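Local coordinates for heavy metal cation tricomponent efflux pump ZneA(CzcA-like) (Cupriavidus metallidurans, PDB 4K0J), which acts as a Zn(II)/proton antiporter, the inner-membrane pump of a heavy-metal efflux system of the resistance-nodulation-cell division superfamily, at residues M22-G27 against S369-F374; L34-Y39 against A384-L389; D41-T46 against T131-E136; L547-E552 against F648-I653. All coordinates share one frame; numbering follows the deposited sequence.

Contact 1. Residues M22-G27 against S369-F374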
loop_
_atom_site.group_PDB
_atom_site.type_symbol
_atom_site.label_atom_id
_atom_site.label_comp_id
_atom_site.label_asym_id
_atom_site.label_seq_id
_atom_site.Cartn_x
_atom_site.Cartn_y
_atom_site.Cartn_z
ATOM N N MET C 22 9.508 -37.866 -5.029
ATOM C CA MET C 22 9.863 -36.460 -5.209
ATOM C C MET C 22 8.935 -35.547 -4.416
ATOM O O MET C 22 9.382 -34.591 -3.778
ATOM C CB MET C 22 9.845 -36.076 -6.691
ATOM C CG MET C 22 10.804 -36.879 -7.553
ATOM S SD MET C 22 12.458 -36.989 -6.845
ATOM C CE MET C 22 12.945 -35.266 -6.829
ATOM N N VAL C 23 7.642 -35.847 -4.459
ATOM C CA VAL C 23 6.662 -35.102 -3.684
ATOM C C VAL C 23 6.891 -35.372 -2.202
ATOM O O VAL C 23 6.562 -34.547 -1.354
ATOM C CB VAL C 23 5.222 -35.484 -4.077
ATOM C CG1 VAL C 23 4.212 -34.654 -3.304
ATOM C CG2 VAL C 23 5.021 -35.291 -5.563
ATOM N N ALA C 24 7.466 -36.529 -1.895
ATOM C CA ALA C 24 7.819 -36.851 -0.520
ATOM C C ALA C 24 8.925 -35.919 -0.026
ATOM O O ALA C 24 8.807 -35.306 1.039
ATOM C CB ALA C 24 8.241 -38.312 -0.397
ATOM N N LEU C 25 9.994 -35.808 -0.809
ATOM C CA LEU C 25 11.103 -34.928 -0.453
ATOM C C LEU C 25 10.671 -33.464 -0.385
ATOM O O LEU C 25 10.994 -32.760 0.576
ATOM C CB LEU C 25 12.271 -35.094 -1.431
ATOM C CG LEU C 25 13.002 -36.439 -1.409
ATOM C CD1 LEU C 25 14.180 -36.433 -2.365
ATOM C CD2 LEU C 25 13.462 -36.775 -0.003
ATOM N N TYR C 26 9.937 -33.009 -1.397
ATOM C CA TYR C 26 9.481 -31.621 -1.422
ATOM C C TYR C 26 8.421 -31.373 -0.364
ATOM O O TYR C 26 8.142 -30.233 -0.019
ATOM C CB TYR C 26 8.930 -31.237 -2.796
ATOM C CG TYR C 26 8.860 -29.740 -3.024
ATOM C CD1 TYR C 26 9.666 -28.869 -2.300
ATOM C CD2 TYR C 26 7.987 -29.197 -3.963
ATOM C CE1 TYR C 26 9.608 -27.503 -2.505
ATOM C CE2 TYR C 26 7.922 -27.829 -4.176
ATOM C CZ TYR C 26 8.735 -26.988 -3.443
ATOM O OH TYR C 26 8.676 -25.627 -3.645
ATOM N N GLY C 27 7.826 -32.449 0.139
ATOM C CA GLY C 27 6.830 -32.357 1.189
ATOM C C GLY C 27 7.505 -32.178 2.530
ATOM O O GLY C 27 7.081 -31.364 3.353
ATOM N N SER C 369 0.132 -38.409 1.964
ATOM C CA SER C 369 -0.829 -37.320 1.835
ATOM C C SER C 369 -0.407 -36.094 2.641
ATOM O O SER C 369 -0.533 -34.962 2.178
ATOM C CB SER C 369 -2.219 -37.782 2.272
ATOM O OG SER C 369 -2.665 -38.857 1.468
ATOM N N LEU C 370 0.096 -36.331 3.845
ATOM C CA LEU C 370 0.563 -35.253 4.708
ATOM C C LEU C 370 1.660 -34.435 4.029
ATOM O O LEU C 370 1.603 -33.205 4.004
ATOM C CB LEU C 370 1.054 -35.812 6.046
ATOM C CG LEU C 370 0.031 -35.882 7.185
ATOM C CD1 LEU C 370 -1.342 -36.331 6.691
ATOM C CD2 LEU C 370 0.530 -36.798 8.300
ATOM N N LEU C 371 2.650 -35.123 3.469
ATOM C CA LEU C 371 3.701 -34.457 2.709
ATOM C C LEU C 371 3.135 -33.817 1.451
ATOM O O LEU C 371 3.645 -32.804 0.967
ATOM C CB LEU C 371 4.795 -35.454 2.336
ATOM C CG LEU C 371 5.546 -35.985 3.552
ATOM C CD1 LEU C 371 6.669 -36.922 3.142
ATOM C CD2 LEU C 371 6.079 -34.818 4.368
ATOM N N MET C 372 2.068 -34.411 0.931
ATOM C CA MET C 372 1.448 -33.942 -0.295
ATOM C C MET C 372 0.460 -32.820 -0.001
ATOM O O MET C 372 -0.086 -32.203 -0.916
ATOM C CB MET C 372 0.745 -35.107 -0.986
ATOM C CG MET C 372 0.542 -34.940 -2.477
ATOM S SD MET C 372 0.532 -36.552 -3.280
ATOM C CE MET C 372 -0.408 -37.511 -2.098
ATOM N N ALA C 373 0.234 -32.561 1.283
ATOM C CA ALA C 373 -0.650 -31.478 1.699
ATOM C C ALA C 373 0.160 -30.287 2.196
ATOM O O ALA C 373 -0.282 -29.142 2.097
ATOM C CB ALA C 373 -1.610 -31.956 2.773
ATOM N N PHE C 374 1.346 -30.565 2.730
ATOM C CA PHE C 374 2.245 -29.518 3.204
ATOM C C PHE C 374 2.642 -28.593 2.063
ATOM O O PHE C 374 2.624 -27.370 2.206
ATOM C CB PHE C 374 3.500 -30.133 3.821
ATOM C CG PHE C 374 3.245 -30.884 5.093
ATOM C CD1 PHE C 374 4.089 -31.903 5.493
ATOM C CD2 PHE C 374 2.157 -30.569 5.891
ATOM C CE1 PHE C 374 3.853 -32.593 6.667
ATOM C CE2 PHE C 374 1.918 -31.254 7.062
ATOM C CZ PHE C 374 2.765 -32.266 7.451
#

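Contact 2. Residues L34-Y39 against A384-L389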
loop_
_atom_site.group_PDB
_atom_site.type_symbol
_atom_site.label_atom_id
_atom_site.label_comp_id
_atom_site.label_asym_id
_atom_site.label_seq_id
_atom_site.Cartn_x
_atom_site.Cartn_y
_atom_site.Cartn_z
ATOM N N LEU C 34 7.499 -24.108 7.101
ATOM C CA LEU C 34 6.122 -23.776 7.443
ATOM C C LEU C 34 6.051 -23.148 8.841
ATOM O O LEU C 34 6.690 -23.637 9.778
ATOM C CB LEU C 34 5.243 -25.027 7.358
ATOM C CG LEU C 34 3.990 -24.926 6.483
ATOM C CD1 LEU C 34 4.335 -24.377 5.107
ATOM C CD2 LEU C 34 3.304 -26.278 6.360
ATOM N N PRO C 35 5.275 -22.059 8.984
ATOM C CA PRO C 35 5.196 -21.320 10.249
ATOM C C PRO C 35 4.441 -22.071 11.340
ATOM O O PRO C 35 3.352 -22.593 11.105
ATOM C CB PRO C 35 4.433 -20.051 9.864
ATOM C CG PRO C 35 3.597 -20.459 8.701
ATOM C CD PRO C 35 4.418 -21.464 7.942
ATOM N N LEU C 36 5.026 -22.117 12.530
ATOM C CA LEU C 36 4.388 -22.758 13.671
ATOM C C LEU C 36 3.455 -21.795 14.382
ATOM O O LEU C 36 3.874 -20.733 14.840
ATOM C CB LEU C 36 5.436 -23.271 14.656
ATOM C CG LEU C 36 6.029 -24.650 14.376
ATOM C CD1 LEU C 36 7.127 -24.954 15.379
ATOM C CD2 LEU C 36 4.938 -25.711 14.419
ATOM N N GLU C 37 2.187 -22.176 14.471
ATOM C CA GLU C 37 1.207 -21.393 15.202
ATOM C C GLU C 37 0.467 -22.275 16.200
ATOM O O GLU C 37 -0.320 -23.134 15.816
ATOM C CB GLU C 37 0.239 -20.714 14.236
ATOM C CG GLU C 37 0.921 -19.746 13.288
ATOM C CD GLU C 37 -0.053 -19.037 12.378
ATOM O OE1 GLU C 37 -1.274 -19.134 12.622
ATOM O OE2 GLU C 37 0.405 -18.383 11.414
ATOM N N ALA C 38 0.739 -22.066 17.484
ATOM C CA ALA C 38 0.136 -22.873 18.540
ATOM C C ALA C 38 -1.134 -22.222 19.063
ATOM O O ALA C 38 -2.051 -22.899 19.521
ATOM C CB ALA C 38 1.126 -23.089 19.676
ATOM N N TYR C 39 -1.173 -20.898 19.005
ATOM C CA TYR C 39 -2.357 -20.148 19.384
ATOM C C TYR C 39 -2.553 -19.092 18.317
ATOM O O TYR C 39 -1.945 -18.024 18.382
ATOM C CB TYR C 39 -2.157 -19.486 20.746
ATOM C CG TYR C 39 -3.444 -19.070 21.433
ATOM C CD1 TYR C 39 -3.903 -19.753 22.548
ATOM C CD2 TYR C 39 -4.195 -17.997 20.968
ATOM C CE1 TYR C 39 -5.068 -19.383 23.180
ATOM C CE2 TYR C 39 -5.364 -17.622 21.592
ATOM C CZ TYR C 39 -5.800 -18.319 22.700
ATOM O OH TYR C 39 -6.968 -17.954 23.338
ATOM N N ALA C 384 0.730 -23.714 9.879
ATOM C CA ALA C 384 0.537 -25.028 10.468
ATOM C C ALA C 384 -0.044 -24.900 11.874
ATOM O O ALA C 384 0.657 -25.097 12.867
ATOM C CB ALA C 384 1.846 -25.787 10.497
ATOM N N ASN C 385 -1.324 -24.549 11.948
ATOM C CA ASN C 385 -2.050 -24.538 13.211
ATOM C C ASN C 385 -1.990 -25.888 13.913
ATOM O O ASN C 385 -2.565 -26.869 13.448
ATOM C CB ASN C 385 -3.512 -24.159 12.981
ATOM C CG ASN C 385 -3.781 -22.691 13.213
ATOM O OD1 ASN C 385 -2.861 -21.899 13.423
ATOM N ND2 ASN C 385 -5.054 -22.316 13.172
ATOM N N LEU C 386 -1.294 -25.934 15.038
ATOM C CA LEU C 386 -1.194 -27.158 15.807
ATOM C C LEU C 386 -2.530 -27.499 16.453
ATOM O O LEU C 386 -2.861 -28.670 16.614
ATOM C CB LEU C 386 -0.108 -27.013 16.867
ATOM C CG LEU C 386 1.244 -26.572 16.306
ATOM C CD1 LEU C 386 2.095 -25.930 17.387
ATOM C CD2 LEU C 386 1.976 -27.747 15.671
ATOM N N LEU C 387 -3.296 -26.473 16.818
ATOM C CA LEU C 387 -4.603 -26.670 17.444
ATOM C C LEU C 387 -5.576 -27.390 16.521
ATOM O O LEU C 387 -6.448 -28.127 16.982
ATOM C CB LEU C 387 -5.214 -25.335 17.870
ATOM C CG LEU C 387 -4.636 -24.651 19.108
ATOM C CD1 LEU C 387 -5.517 -23.484 19.543
ATOM C CD2 LEU C 387 -4.453 -25.650 20.243
ATOM N N SER C 388 -5.432 -27.172 15.217
ATOM C CA SER C 388 -6.348 -27.762 14.248
ATOM C C SER C 388 -5.755 -28.982 13.537
ATOM O O SER C 388 -6.490 -29.848 13.066
ATOM C CB SER C 388 -6.817 -26.711 13.235
ATOM O OG SER C 388 -5.775 -26.349 12.346
ATOM N N LEU C 389 -4.430 -29.053 13.462
ATOM C CA LEU C 389 -3.775 -30.228 12.889
ATOM C C LEU C 389 -3.817 -31.400 13.859
ATOM O O LEU C 389 -3.653 -32.553 13.466
ATOM C CB LEU C 389 -2.331 -29.928 12.500
ATOM C CG LEU C 389 -2.118 -29.715 11.003
ATOM C CD1 LEU C 389 -2.979 -28.568 10.500
ATOM C CD2 LEU C 389 -0.650 -29.468 10.702
#

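Contact 3. Residues D41-T46 against T131-E136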
loop_
_atom_site.group_PDB
_atom_site.type_symbol
_atom_site.label_atom_id
_atom_site.label_comp_id
_atom_site.label_asym_id
_atom_site.label_seq_id
_atom_site.Cartn_x
_atom_site.Cartn_y
_atom_site.Cartn_z
ATOM N N ASP C 41 -3.583 -16.140 15.754
ATOM C CA ASP C 41 -3.928 -14.751 16.038
ATOM C C ASP C 41 -5.441 -14.573 15.973
ATOM O O ASP C 41 -5.999 -14.198 14.939
ATOM C CB ASP C 41 -3.225 -13.801 15.074
ATOM C CG ASP C 41 -3.123 -12.388 15.616
ATOM O OD1 ASP C 41 -2.001 -11.837 15.626
ATOM O OD2 ASP C 41 -4.163 -11.826 16.024
ATOM N N ILE C 42 -6.086 -14.862 17.100
ATOM C CA ILE C 42 -7.536 -14.813 17.243
ATOM C C ILE C 42 -8.053 -13.400 17.038
ATOM O O ILE C 42 -9.149 -13.200 16.522
ATOM C CB ILE C 42 -7.949 -15.311 18.646
ATOM C CG1 ILE C 42 -7.546 -16.774 18.824
ATOM C CG2 ILE C 42 -9.430 -15.152 18.875
ATOM C CD1 ILE C 42 -7.950 -17.661 17.667
ATOM N N ALA C 43 -7.233 -12.428 17.429
ATOM C CA ALA C 43 -7.592 -11.013 17.404
ATOM C C ALA C 43 -8.149 -10.525 16.074
ATOM O O ALA C 43 -7.894 -11.115 15.022
ATOM C CB ALA C 43 -6.391 -10.175 17.781
ATOM N N ASP C 44 -8.905 -9.434 16.140
ATOM C CA ASP C 44 -9.378 -8.737 14.957
ATOM C C ASP C 44 -8.472 -7.535 14.712
ATOM O O ASP C 44 -7.695 -7.150 15.586
ATOM C CB ASP C 44 -10.825 -8.289 15.154
ATOM C CG ASP C 44 -11.748 -9.443 15.503
ATOM O OD1 ASP C 44 -12.645 -9.253 16.354
ATOM O OD2 ASP C 44 -11.576 -10.539 14.927
ATOM N N THR C 45 -8.567 -6.946 13.524
ATOM C CA THR C 45 -7.725 -5.812 13.171
ATOM C C THR C 45 -8.112 -4.560 13.953
ATOM O O THR C 45 -9.122 -3.919 13.659
ATOM C CB THR C 45 -7.822 -5.507 11.683
ATOM O OG1 THR C 45 -7.892 -6.739 10.959
ATOM C CG2 THR C 45 -6.606 -4.720 11.228
ATOM N N THR C 46 -7.297 -4.214 14.945
ATOM C CA THR C 46 -7.574 -3.068 15.809
ATOM C C THR C 46 -6.375 -2.143 15.985
ATOM O O THR C 46 -5.229 -2.546 15.796
ATOM C CB THR C 46 -8.057 -3.516 17.202
ATOM O OG1 THR C 46 -8.120 -2.379 18.069
ATOM C CG2 THR C 46 -7.104 -4.544 17.798
ATOM N N THR C 131 0.580 -4.309 17.456
ATOM C CA THR C 131 0.651 -5.630 18.053
ATOM C C THR C 131 -0.752 -6.153 18.326
ATOM O O THR C 131 -1.692 -5.377 18.483
ATOM C CB THR C 131 1.456 -5.604 19.373
ATOM O OG1 THR C 131 1.287 -6.843 20.068
ATOM C CG2 THR C 131 0.979 -4.476 20.273
ATOM N N SER C 132 -0.881 -7.473 18.362
ATOM C CA SER C 132 -2.126 -8.131 18.715
ATOM C C SER C 132 -2.227 -8.206 20.229
ATOM O O SER C 132 -1.204 -8.203 20.920
ATOM C CB SER C 132 -2.151 -9.538 18.118
ATOM O OG SER C 132 -3.195 -10.320 18.663
ATOM N N PRO C 133 -3.460 -8.273 20.758
ATOM C CA PRO C 133 -3.688 -8.494 22.191
ATOM C C PRO C 133 -3.064 -9.792 22.699
ATOM O O PRO C 133 -3.020 -10.012 23.908
ATOM C CB PRO C 133 -5.213 -8.573 22.292
ATOM C CG PRO C 133 -5.683 -8.815 20.897
ATOM C CD PRO C 133 -4.726 -8.065 20.044
ATOM N N ILE C 134 -2.603 -10.640 21.785
ATOM C CA ILE C 134 -1.844 -11.832 22.143
ATOM C C ILE C 134 -0.384 -11.712 21.709
ATOM O O ILE C 134 0.293 -12.716 21.495
ATOM C CB ILE C 134 -2.436 -13.096 21.503
ATOM C CG1 ILE C 134 -2.307 -13.043 19.981
ATOM C CG2 ILE C 134 -3.886 -13.270 21.909
ATOM C CD1 ILE C 134 -2.435 -14.393 19.328
ATOM N N GLY C 135 0.098 -10.479 21.586
ATOM C CA GLY C 135 1.462 -10.242 21.163
ATOM C C GLY C 135 2.452 -10.221 22.311
ATOM O O GLY C 135 3.659 -10.191 22.093
ATOM N N GLU C 136 1.942 -10.246 23.538
ATOM C CA GLU C 136 2.782 -10.125 24.726
ATOM C C GLU C 136 3.454 -11.458 25.067
ATOM O O GLU C 136 3.016 -12.180 25.965
ATOM C CB GLU C 136 1.932 -9.624 25.891
ATOM C CG GLU C 136 1.221 -8.311 25.594
ATOM C CD GLU C 136 -0.009 -8.100 26.449
ATOM O OE1 GLU C 136 -0.704 -9.095 26.761
ATOM O OE2 GLU C 136 -0.285 -6.936 26.807
#

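Contact 4. Residues L547-E552 against F648-I653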
loop_
_atom_site.group_PDB
_atom_site.type_symbol
_atom_site.label_atom_id
_atom_site.label_comp_id
_atom_site.label_asym_id
_atom_site.label_seq_id
_atom_site.Cartn_x
_atom_site.Cartn_y
_atom_site.Cartn_z
ATOM N N LEU C 547 -16.870 -21.745 22.362
ATOM C CA LEU C 547 -15.651 -22.542 22.329
ATOM C C LEU C 547 -15.313 -23.002 23.742
ATOM O O LEU C 547 -15.659 -22.328 24.711
ATOM C CB LEU C 547 -14.484 -21.765 21.696
ATOM C CG LEU C 547 -14.201 -20.306 22.081
ATOM C CD1 LEU C 547 -13.631 -20.146 23.495
ATOM C CD2 LEU C 547 -13.268 -19.672 21.059
ATOM N N PRO C 548 -14.649 -24.162 23.866
ATOM C CA PRO C 548 -14.196 -24.644 25.175
ATOM C C PRO C 548 -13.164 -23.713 25.806
ATOM O O PRO C 548 -12.683 -22.788 25.147
ATOM C CB PRO C 548 -13.573 -26.012 24.858
ATOM C CG PRO C 548 -13.336 -26.010 23.386
ATOM C CD PRO C 548 -14.402 -25.147 22.800
ATOM N N TYR C 549 -12.831 -23.973 27.069
ATOM C CA TYR C 549 -11.985 -23.091 27.874
ATOM C C TYR C 549 -10.676 -22.661 27.203
ATOM O O TYR C 549 -10.214 -21.536 27.413
ATOM C CB TYR C 549 -11.696 -23.739 29.228
ATOM C CG TYR C 549 -10.673 -23.008 30.068
ATOM C CD1 TYR C 549 -11.004 -21.836 30.739
ATOM C CD2 TYR C 549 -9.379 -23.497 30.199
ATOM C CE1 TYR C 549 -10.072 -21.169 31.510
ATOM C CE2 TYR C 549 -8.443 -22.839 30.968
ATOM C CZ TYR C 549 -8.793 -21.678 31.619
ATOM O OH TYR C 549 -7.849 -21.034 32.380
ATOM N N LEU C 550 -10.097 -23.548 26.395
ATOM C CA LEU C 550 -8.816 -23.287 25.735
ATOM C C LEU C 550 -7.722 -22.952 26.746
ATOM O O LEU C 550 -7.403 -21.782 26.965
ATOM C CB LEU C 550 -8.940 -22.175 24.687
ATOM C CG LEU C 550 -8.716 -22.586 23.228
ATOM C CD1 LEU C 550 -9.976 -23.209 22.631
ATOM C CD2 LEU C 550 -8.239 -21.412 22.394
ATOM N N ASP C 551 -7.150 -23.989 27.349
ATOM C CA ASP C 551 -6.203 -23.827 28.445
ATOM C C ASP C 551 -4.841 -23.293 27.997
ATOM O O ASP C 551 -4.149 -23.910 27.188
ATOM C CB ASP C 551 -6.022 -25.156 29.178
ATOM C CG ASP C 551 -5.576 -24.978 30.618
ATOM O OD1 ASP C 551 -5.088 -23.885 30.969
ATOM O OD2 ASP C 551 -5.711 -25.938 31.403
ATOM N N GLU C 552 -4.468 -22.136 28.531
ATOM C CA GLU C 552 -3.137 -21.594 28.315
ATOM C C GLU C 552 -2.250 -22.023 29.488
ATOM O O GLU C 552 -2.681 -22.781 30.357
ATOM C CB GLU C 552 -3.197 -20.069 28.194
ATOM C CG GLU C 552 -4.278 -19.570 27.239
ATOM C CD GLU C 552 -4.363 -18.048 27.167
ATOM O OE1 GLU C 552 -3.619 -17.355 27.895
ATOM O OE2 GLU C 552 -5.185 -17.547 26.374
ATOM N N PHE C 648 -11.721 -13.205 36.685
ATOM C CA PHE C 648 -10.970 -14.381 36.243
ATOM C C PHE C 648 -10.930 -14.566 34.720
ATOM O O PHE C 648 -11.969 -14.643 34.059
ATOM C CB PHE C 648 -11.536 -15.640 36.891
ATOM C CG PHE C 648 -11.046 -15.880 38.284
ATOM C CD1 PHE C 648 -9.929 -16.664 38.511
ATOM C CD2 PHE C 648 -11.706 -15.338 39.370
ATOM C CE1 PHE C 648 -9.475 -16.899 39.802
ATOM C CE2 PHE C 648 -11.253 -15.570 40.661
ATOM C CZ PHE C 648 -10.136 -16.352 40.874
ATOM N N SER C 649 -9.717 -14.655 34.179
ATOM C CA SER C 649 -9.496 -14.821 32.743
ATOM C C SER C 649 -8.130 -15.443 32.453
ATOM O O SER C 649 -7.576 -16.155 33.285
ATOM C CB SER C 649 -9.641 -13.480 32.016
ATOM O OG SER C 649 -9.133 -12.413 32.801
ATOM N N GLN C 650 -7.597 -15.185 31.264
ATOM C CA GLN C 650 -6.289 -15.714 30.875
ATOM C C GLN C 650 -5.478 -14.645 30.143
ATOM O O GLN C 650 -6.048 -13.736 29.553
ATOM C CB GLN C 650 -6.439 -16.975 30.012
ATOM C CG GLN C 650 -7.205 -18.088 30.689
ATOM C CD GLN C 650 -7.040 -19.413 29.996
ATOM O OE1 GLN C 650 -6.099 -20.156 30.277
ATOM N NE2 GLN C 650 -7.962 -19.729 29.093
ATOM N N PRO C 651 -4.140 -14.746 30.196
ATOM C CA PRO C 651 -3.287 -13.687 29.646
ATOM C C PRO C 651 -3.480 -13.377 28.157
ATOM O O PRO C 651 -3.415 -12.209 27.791
ATOM C CB PRO C 651 -1.876 -14.209 29.922
ATOM C CG PRO C 651 -2.035 -15.041 31.138
ATOM C CD PRO C 651 -3.351 -15.737 30.949
ATOM N N MET C 652 -3.709 -14.376 27.315
ATOM C CA MET C 652 -3.892 -14.100 25.891
ATOM C C MET C 652 -5.327 -13.707 25.577
ATOM O O MET C 652 -5.573 -12.706 24.906
ATOM C CB MET C 652 -3.513 -15.308 25.034
ATOM C CG MET C 652 -2.037 -15.655 24.996
ATOM S SD MET C 652 -1.756 -17.103 23.953
ATOM C CE MET C 652 -1.413 -16.332 22.378
ATOM N N ILE C 653 -6.270 -14.507 26.067
ATOM C CA ILE C 653 -7.681 -14.341 25.726
ATOM C C ILE C 653 -8.320 -13.085 26.325
ATOM O O ILE C 653 -9.265 -12.541 25.760
ATOM C CB ILE C 653 -8.506 -15.599 26.097
ATOM C CG1 ILE C 653 -9.857 -15.592 25.382
ATOM C CG2 ILE C 653 -8.680 -15.715 27.602
ATOM C CD1 ILE C 653 -9.753 -15.675 23.884
#

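Contact 1. Residues M22-G27 against S369-F374
Leu-371 lies against the bare backbone of Gly-27, and these two residues bury more surface than any others where helix 13-31 meets helix 365-379. Their CA atoms are 4.1 Å apart, the nearest pair between the segments. The short axes approach to 7.9 Å at a crossing angle of 61°. The isobutyl group of Leu-371 straddles the last turn of 22-27. Its CG is anti to the carbonyl carbon (chi1 -66°), and the two methyls beyond it meet different residues. CD1 comes to 3.4 Å from Ala-24 O and also reaches the Ala-24 methyl, whereas CD2 rests 3.5 Å from Gly-27 C. With no side chain on Gly-27, the Leu-371 backbone can sit directly against it.

One turn earlier, Val-23 makes the second apolar contact. Its CG1, anti to the backbone N at chi1 -177°, meets Met-372 CG at 3.8 Å, with the sulfur slightly farther off, and the two side chains cross obliquely. Phe-374 adds its ring edge, CD1 lying 3.7 Å from Gly-27 O. No hydrogen bond links the segments, so this is van der Waals packing between two predicted transmembrane helices. Beyond it, Phe-374 meets the ring of Trp-31 farther along helix 13-31. Met-372 and Ala-373 lean on helix 463-479, which backs helix 365-379, and the poorly ordered Met-22 lies near Val-872 of a second subunit.

Contact 2. Residues L34-Y39 against A384-L389
Pro-35 O and Glu-37 O carry the two hydrogen bonds between these segments, both accepting from the opposite backbone. Ala-384 N donates to Pro-35 O, and Leu-386 N to Glu-37 O, each at 3.1 Å. Asn-385 CA lends Glu-37 O a further C-H...O contact of 3.4 Å. The carbonyl of Leu-36, by contrast, is served from outside, by the side-chain amide of Asn-291.

The result is a two-stranded parallel sheet, 36-37 beside 384-385, just beyond two predicted transmembrane helices of the RND permease fold. Asn-385 occupies the N-cap position of helix 386-389, but its side chain makes no capping bond. The first N-H of that helix is instead taken up by Glu-37 O, while Asn-385 O accepts from Leu-389 N within the helix. The Asn-385 side chain turns its ND2 to the backbone oxygens of Lys-459 and Leu-460, both weakly. Its OD1 lies 3.3 Å from Glu-37 OE1; two acceptors meet there without a hydrogen bond, the carboxylate and amide planes being 65° apart.

Leu-386 supplies the apolar part from the face shared by Leu-36 and Ala-384. Its CD2 touches Leu-36 CD2 at 3.8 Å, and CD1 packs against the methyl of Ala-38. Leu-386 also rests on Thr-330, Val-331 and Val-334 of helix 323-353.

Contact 3. Residues D41-T46 against T131-E136
An ST turn headed by Ser-132 meets the loop between strands 36-37 and 46-52, its hydroxyl reaching the carboxylate of Asp-41. Ser-132 OG is anti to its own backbone N (chi1 167°), and from there it works in two directions. It donates to Asp-41 OD2 at 3.2 Å, meeting that oxygen from above the carboxylate plane, about 40° out of it. It also accepts from Ile-134 N, likewise at 3.2 Å and almost straight (173°). One hydroxyl thus joins the turn's backbone to a side chain from a distant part of the sequence. The Asp-41 carboxylate lies against Ser-132 with its other oxygen too, OD1 approaching Ser-132 CB to 3.4 Å.

Apolar contacts flank this polar link. The methyl of Ala-43 points toward the turn and sits 3.5 Å from Pro-133 CG, close to the proline CD as well. Past the carboxylate, Ile-134 extends CD1 to 3.6 Å from Asp-41 CA, so that its side chain packs on the loop backbone.

The loop is held from elsewhere by Lys-459, which hydrogen-bonds the carbonyls of Ile-42 and Ala-43 and forms a salt bridge with Asp-44. On the other segment, Arg-323 binds Ile-134 O. The chain turns its corner at Pro-133 and Ile-134, where Gly-135 N bonds Ser-132 O at 2.7 Å: an ST turn nested within a type I beta turn, leading into strand 135-143.

Contact 4. Residues L547-E552 against F648-I653
Tyr-549 lays one face of its ring over the side-chain amide of Gln-650, the two planes only 17° apart. Gln-650 NE2 stands 3.3 Å above the ring plane, offset toward the rim, and the phenol oxygen Tyr-549 OH is 2.9 Å from Gln-650 OE1. The chain then bends at Leu-550, whose carbonyl accepts from Gln-650 NE2 at 3.0 Å, the donor lying well above the carbonyl plane. Asp-551 sets its CG in plane at the edge of the Tyr-549 ring; its OD2 bonds Tyr-618 weakly.

At Glu-552 the contact reaches its greatest burial. Its backbone N donates to Gln-650 OE1 at 3.1 Å, so the glutamine amide is gripped by backbone at both ends. The Glu-552 side chain, extended beyond CG (chi2 178°), meets that of Gln-650 tip to tip, carboxylate and amide stacked with their planes 26° apart, and carries its carboxylate to two successive backbone N-H groups. OE1 takes Met-652 N at 3.0 Å with its syn lone pair, and OE2 takes Ile-653 N at 3.2 Å, a weak bond. Helix 653-660 starts here, and its dipole would probably stabilise the negative charge.

Segment 547-552 leads into strand 554-560, the antiparallel neighbour of strand 645-649, which ends in 648-653. Pro-651 packs on Ser-554 and Trp-556 of strand 554-560, and Met-652 reaches Arg-323 and Leu-326 of helix 323-353.

Contacts 1 and 2 follow the same two chain paths: helix 13-31 runs on to strand 36-37, and helix 365-379 to strand 384-385, the centres about 18 Å apart. Contact 3 is nested in the loop that contact 2 closes; contact 4 comes later, in series. Contacts 2, 3 and 4 touch one another, their centres about 14 to 17 Å apart. Tyr-39 packs on Met-652 and Glu-552, and Ile-134 on Met-652. Contact 1 touches none of these, although its nearest atoms come within about 4 Å of contact 2; its centre lies about 32 and 35 Å from those of contacts 3 and 4. Together they run from predicted membrane helices to the sheets beyond.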